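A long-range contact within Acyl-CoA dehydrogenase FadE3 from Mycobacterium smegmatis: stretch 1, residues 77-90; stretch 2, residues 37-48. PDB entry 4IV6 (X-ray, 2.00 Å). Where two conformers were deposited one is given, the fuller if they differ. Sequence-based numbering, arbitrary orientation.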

# COMPACT_ATOMS: atom_id res chain seq x y z
N GLU B 77 12.83 4.71 24.13
CA GLU B 77 13.51 5.98 24.34
C GLU B 77 14.91 5.94 23.81
O GLU B 77 15.36 6.87 23.15
CB GLU B 77 13.57 6.36 25.81
CG GLU B 77 12.26 6.82 26.43
CD GLU B 77 11.63 8.06 25.80
OE1 GLU B 77 12.33 8.95 25.22
OE2 GLU B 77 10.39 8.09 25.90
N LEU B 78 15.61 4.86 24.13
CA LEU B 78 16.97 4.66 23.64
C LEU B 78 17.02 4.70 22.13
O LEU B 78 17.85 5.43 21.54
CB LEU B 78 17.53 3.34 24.15
CG LEU B 78 17.95 3.28 25.60
CD1 LEU B 78 18.36 1.87 25.93
CD2 LEU B 78 19.11 4.22 25.86
N ALA B 79 16.12 3.94 21.50
CA ALA B 79 16.09 3.83 20.03
C ALA B 79 15.70 5.11 19.33
O ALA B 79 16.20 5.40 18.24
CB ALA B 79 15.19 2.70 19.57
N ARG B 80 14.82 5.88 19.97
CA ARG B 80 14.50 7.20 19.51
C ARG B 80 15.77 8.06 19.33
O ARG B 80 15.93 8.74 18.32
CB ARG B 80 13.53 7.84 20.48
CG ARG B 80 13.09 9.26 20.17
CD ARG B 80 12.23 9.76 21.34
NE ARG B 80 12.09 11.20 21.25
CZ ARG B 80 12.89 12.09 21.81
NH1 ARG B 80 12.63 13.36 21.60
NH2 ARG B 80 13.87 11.77 22.65
N GLY B 81 16.67 8.01 20.31
CA GLY B 81 17.95 8.73 20.16
C GLY B 81 18.89 8.09 19.14
O GLY B 81 19.48 8.77 18.30
N TRP B 82 19.04 6.78 19.22
CA TRP B 82 19.95 6.05 18.33
C TRP B 82 19.64 4.57 18.45
O TRP B 82 19.83 3.98 19.52
CB TRP B 82 21.41 6.32 18.69
CG TRP B 82 22.44 5.82 17.74
CD1 TRP B 82 22.26 5.31 16.48
CD2 TRP B 82 23.86 5.84 17.96
NE1 TRP B 82 23.48 5.02 15.91
CE2 TRP B 82 24.47 5.32 16.80
CE3 TRP B 82 24.67 6.25 19.02
CZ2 TRP B 82 25.85 5.19 16.68
CZ3 TRP B 82 26.04 6.12 18.89
CH2 TRP B 82 26.61 5.60 17.73
N MET B 83 19.13 3.99 17.35
CA MET B 83 18.69 2.60 17.34
C MET B 83 19.78 1.69 17.92
O MET B 83 19.49 0.75 18.67
CB MET B 83 18.35 2.16 15.90
CG MET B 83 17.75 0.76 15.80
SD MET B 83 17.47 0.23 14.09
CE MET B 83 19.14 -0.13 13.56
N SER B 84 21.02 1.98 17.54
CA SER B 84 22.16 1.17 17.96
C SER B 84 22.29 1.01 19.50
O SER B 84 22.78 -0.01 19.98
CB SER B 84 23.47 1.76 17.39
OG SER B 84 23.49 1.72 15.96
N LEU B 85 21.89 2.03 20.26
CA LEU B 85 22.00 1.94 21.71
C LEU B 85 20.97 0.95 22.30
O LEU B 85 21.27 0.24 23.28
CB LEU B 85 21.88 3.33 22.37
CG LEU B 85 22.94 4.35 21.93
CD1 LEU B 85 22.70 5.66 22.67
CD2 LEU B 85 24.38 3.88 22.20
N ALA B 86 19.79 0.86 21.69
CA ALA B 86 18.84 -0.18 22.08
C ALA B 86 19.38 -1.54 21.67
O ALA B 86 19.29 -2.52 22.42
CB ALA B 86 17.49 0.09 21.44
N GLY B 87 20.00 -1.61 20.51
CA GLY B 87 20.58 -2.88 20.01
C GLY B 87 21.67 -3.38 20.93
O GLY B 87 21.86 -4.58 21.11
N ALA B 88 22.40 -2.45 21.53
CA ALA B 88 23.48 -2.79 22.45
C ALA B 88 23.03 -3.63 23.62
O ALA B 88 23.83 -4.41 24.16
CB ALA B 88 24.14 -1.52 22.98
N MET B 89 21.77 -3.48 24.03
CA MET B 89 21.26 -4.18 25.23
C MET B 89 20.18 -5.25 24.98
O MET B 89 19.77 -5.95 25.90
CB MET B 89 20.81 -3.16 26.31
CG MET B 89 19.83 -2.10 25.84
SD MET B 89 18.11 -2.67 25.76
CE MET B 89 17.82 -3.07 27.44
N GLY B 90 19.74 -5.41 23.74
CA GLY B 90 18.65 -6.34 23.40
C GLY B 90 18.94 -7.81 23.64
O GLY B 90 18.30 -8.46 24.49
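Stretch 2, residues 37-48: NTYPEELIETMK

Stretch 2 opens in non-helical conformation and then turns into a helix. Asn 37 has positive phi (52°) and closes a preceding helix in a Schellman motif. Thr 38 and Tyr 39 are extended. Pro 40 is the N-cap residue, and helix 41-48 follows and continues later in the chain. In stretch 1 the helix that includes residues 77-81 is interrupted at Trp 82, which leaves helical phi/psi at -166/114. A second helix, 83-90, follows.

Helix 41-48 crosses helix 83-90 at -53°. Their N-to-C directions therefore run obliquely, nearer to parallel than to antiparallel. The axes approach to 11.1 Å, a spacing that leaves room for side chains between them. The backbones are in register at Leu 85 and Ile 44, whose CA atoms lie 7.4 Å apart.

The backbone hydrogen bonds described here are each within one stretch. In stretch 2, Ile 44 N donates to Pro 40 O at 3.0 Å, and Met 47 N donates to Leu 43 O at 3.0 Å. In stretch 1, Trp 82 N donates to Leu 78 O at 2.9 Å. Leu 85 N donates to Trp 82 O at 2.9 Å, from the first turn of the second helix back to the break residue. No hydrogen bond joins the two stretches.

The contact is built from apolar side chains. Leu 85 touches four residues of stretch 2. Its CA-to-CB bond points sideways, but the end of the m, t side chain comes nearer. Leu 85 CD2 lies 3.8 Å from Pro 40 CG and 4.4 Å from Ile 44 CG1. Leu 85 CD1 is 4.3 Å from Leu 43 CD1. Leu 85 CB is 4.0 Å from Met 47 SD.

Met 47 has the largest covered area, 88 Å² of the 354 Å² buried in total. Met 47 CE reaches 3.4 Å from Leu 85 O, a methyl-to-carbonyl approach. The same methyl touches residues of both helices of stretch 1: Met 47 CE is 4.1 Å from Leu 78 CD1 and 4.4 Å from Met 89 CG. One turn along from Leu 85, Ala 88 CB meets Ile 44 CD1 at 4.2 Å.

The Trp 82 ring packs against the start of the stretch 2 helix. Trp 82 CZ3 is 3.8 Å from Pro 40 CB, an oblique approach. The ring edge meets Leu 43, with Trp 82 CZ3 to Leu 43 CD1 at 4.3 Å. Also at the edge, Trp 82 CH2 is 4.3 Å from Thr 38 O.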

# COMPACT_ATOMS: atom_id res chain seq x y z
N ASN B 37 31.26 5.41 12.42
CA ASN B 37 31.17 4.04 12.96
C ASN B 37 31.97 3.87 14.25
O ASN B 37 32.59 2.84 14.45
CB ASN B 37 31.60 3.01 11.92
CG ASN B 37 31.16 1.60 12.28
OD1 ASN B 37 30.08 1.39 12.81
ND2 ASN B 37 32.00 0.63 11.98
N THR B 38 31.95 4.88 15.12
CA THR B 38 32.71 4.88 16.36
C THR B 38 31.94 4.16 17.45
O THR B 38 30.76 4.41 17.65
CB THR B 38 33.04 6.33 16.79
OG1 THR B 38 33.77 6.97 15.73
CG2 THR B 38 33.86 6.39 18.10
N TYR B 39 32.60 3.26 18.16
CA TYR B 39 31.91 2.53 19.22
C TYR B 39 31.62 3.54 20.33
O TYR B 39 32.52 4.24 20.75
CB TYR B 39 32.73 1.35 19.73
CG TYR B 39 32.14 0.71 20.97
CD1 TYR B 39 30.97 -0.05 20.91
CD2 TYR B 39 32.74 0.91 22.20
CE1 TYR B 39 30.42 -0.62 22.07
CE2 TYR B 39 32.22 0.35 23.35
CZ TYR B 39 31.06 -0.41 23.28
OH TYR B 39 30.56 -0.96 24.46
N PRO B 40 30.34 3.67 20.74
CA PRO B 40 30.01 4.73 21.70
C PRO B 40 30.29 4.32 23.15
O PRO B 40 29.38 4.07 23.94
CB PRO B 40 28.53 4.97 21.46
CG PRO B 40 28.02 3.65 21.00
CD PRO B 40 29.14 2.95 20.29
N GLU B 41 31.57 4.26 23.49
CA GLU B 41 31.98 3.73 24.76
C GLU B 41 31.46 4.55 25.95
O GLU B 41 30.97 4.00 26.92
CB GLU B 41 33.49 3.56 24.80
CG GLU B 41 33.95 2.90 26.07
CD GLU B 41 35.43 2.73 26.16
OE1 GLU B 41 36.19 3.45 25.47
OE2 GLU B 41 35.84 1.87 26.94
N GLU B 42 31.53 5.87 25.85
CA GLU B 42 31.07 6.76 26.91
C GLU B 42 29.55 6.64 27.13
O GLU B 42 29.09 6.53 28.26
CB GLU B 42 31.45 8.21 26.62
N LEU B 43 28.78 6.68 26.04
CA LEU B 43 27.33 6.54 26.12
C LEU B 43 26.95 5.18 26.76
O LEU B 43 26.08 5.11 27.62
CB LEU B 43 26.70 6.70 24.73
CG LEU B 43 26.86 8.10 24.11
CD1 LEU B 43 26.26 8.14 22.71
CD2 LEU B 43 26.25 9.19 24.98
N ILE B 44 27.61 4.11 26.33
CA ILE B 44 27.27 2.78 26.84
C ILE B 44 27.62 2.68 28.33
O ILE B 44 26.87 2.08 29.10
CB ILE B 44 27.93 1.68 25.98
CG1 ILE B 44 27.17 1.57 24.65
CG2 ILE B 44 27.88 0.34 26.68
CD1 ILE B 44 27.74 0.56 23.68
N GLU B 45 28.72 3.30 28.74
CA GLU B 45 29.11 3.31 30.14
C GLU B 45 28.06 4.03 31.00
O GLU B 45 27.70 3.55 32.06
CB GLU B 45 30.49 3.95 30.29
CG GLU B 45 31.18 3.66 31.60
CD GLU B 45 31.48 2.17 31.82
OE1 GLU B 45 31.68 1.37 30.88
OE2 GLU B 45 31.52 1.83 33.00
N THR B 46 27.54 5.15 30.51
CA THR B 46 26.46 5.84 31.19
C THR B 46 25.23 4.94 31.26
O THR B 46 24.53 4.90 32.26
CB THR B 46 26.13 7.18 30.51
OG1 THR B 46 27.29 8.02 30.52
CG2 THR B 46 24.96 7.88 31.21
N MET B 47 24.97 4.17 30.20
CA MET B 47 23.85 3.22 30.22
C MET B 47 24.03 2.17 31.29
O MET B 47 23.09 1.83 32.01
CB MET B 47 23.66 2.56 28.86
CG MET B 47 23.14 3.56 27.84
SD MET B 47 23.30 2.99 26.14
CE MET B 47 22.38 1.46 26.21
N LYS B 48 25.26 1.69 31.44
CA LYS B 48 25.54 0.76 32.53
C LYS B 48 25.19 1.37 33.92
O LYS B 48 24.51 0.73 34.72
CB LYS B 48 26.99 0.31 32.49
CG LYS B 48 27.36 -0.49 31.26
CD LYS B 48 28.81 -0.92 31.33
CE LYS B 48 29.18 -1.60 30.04
NZ LYS B 48 30.48 -2.28 30.14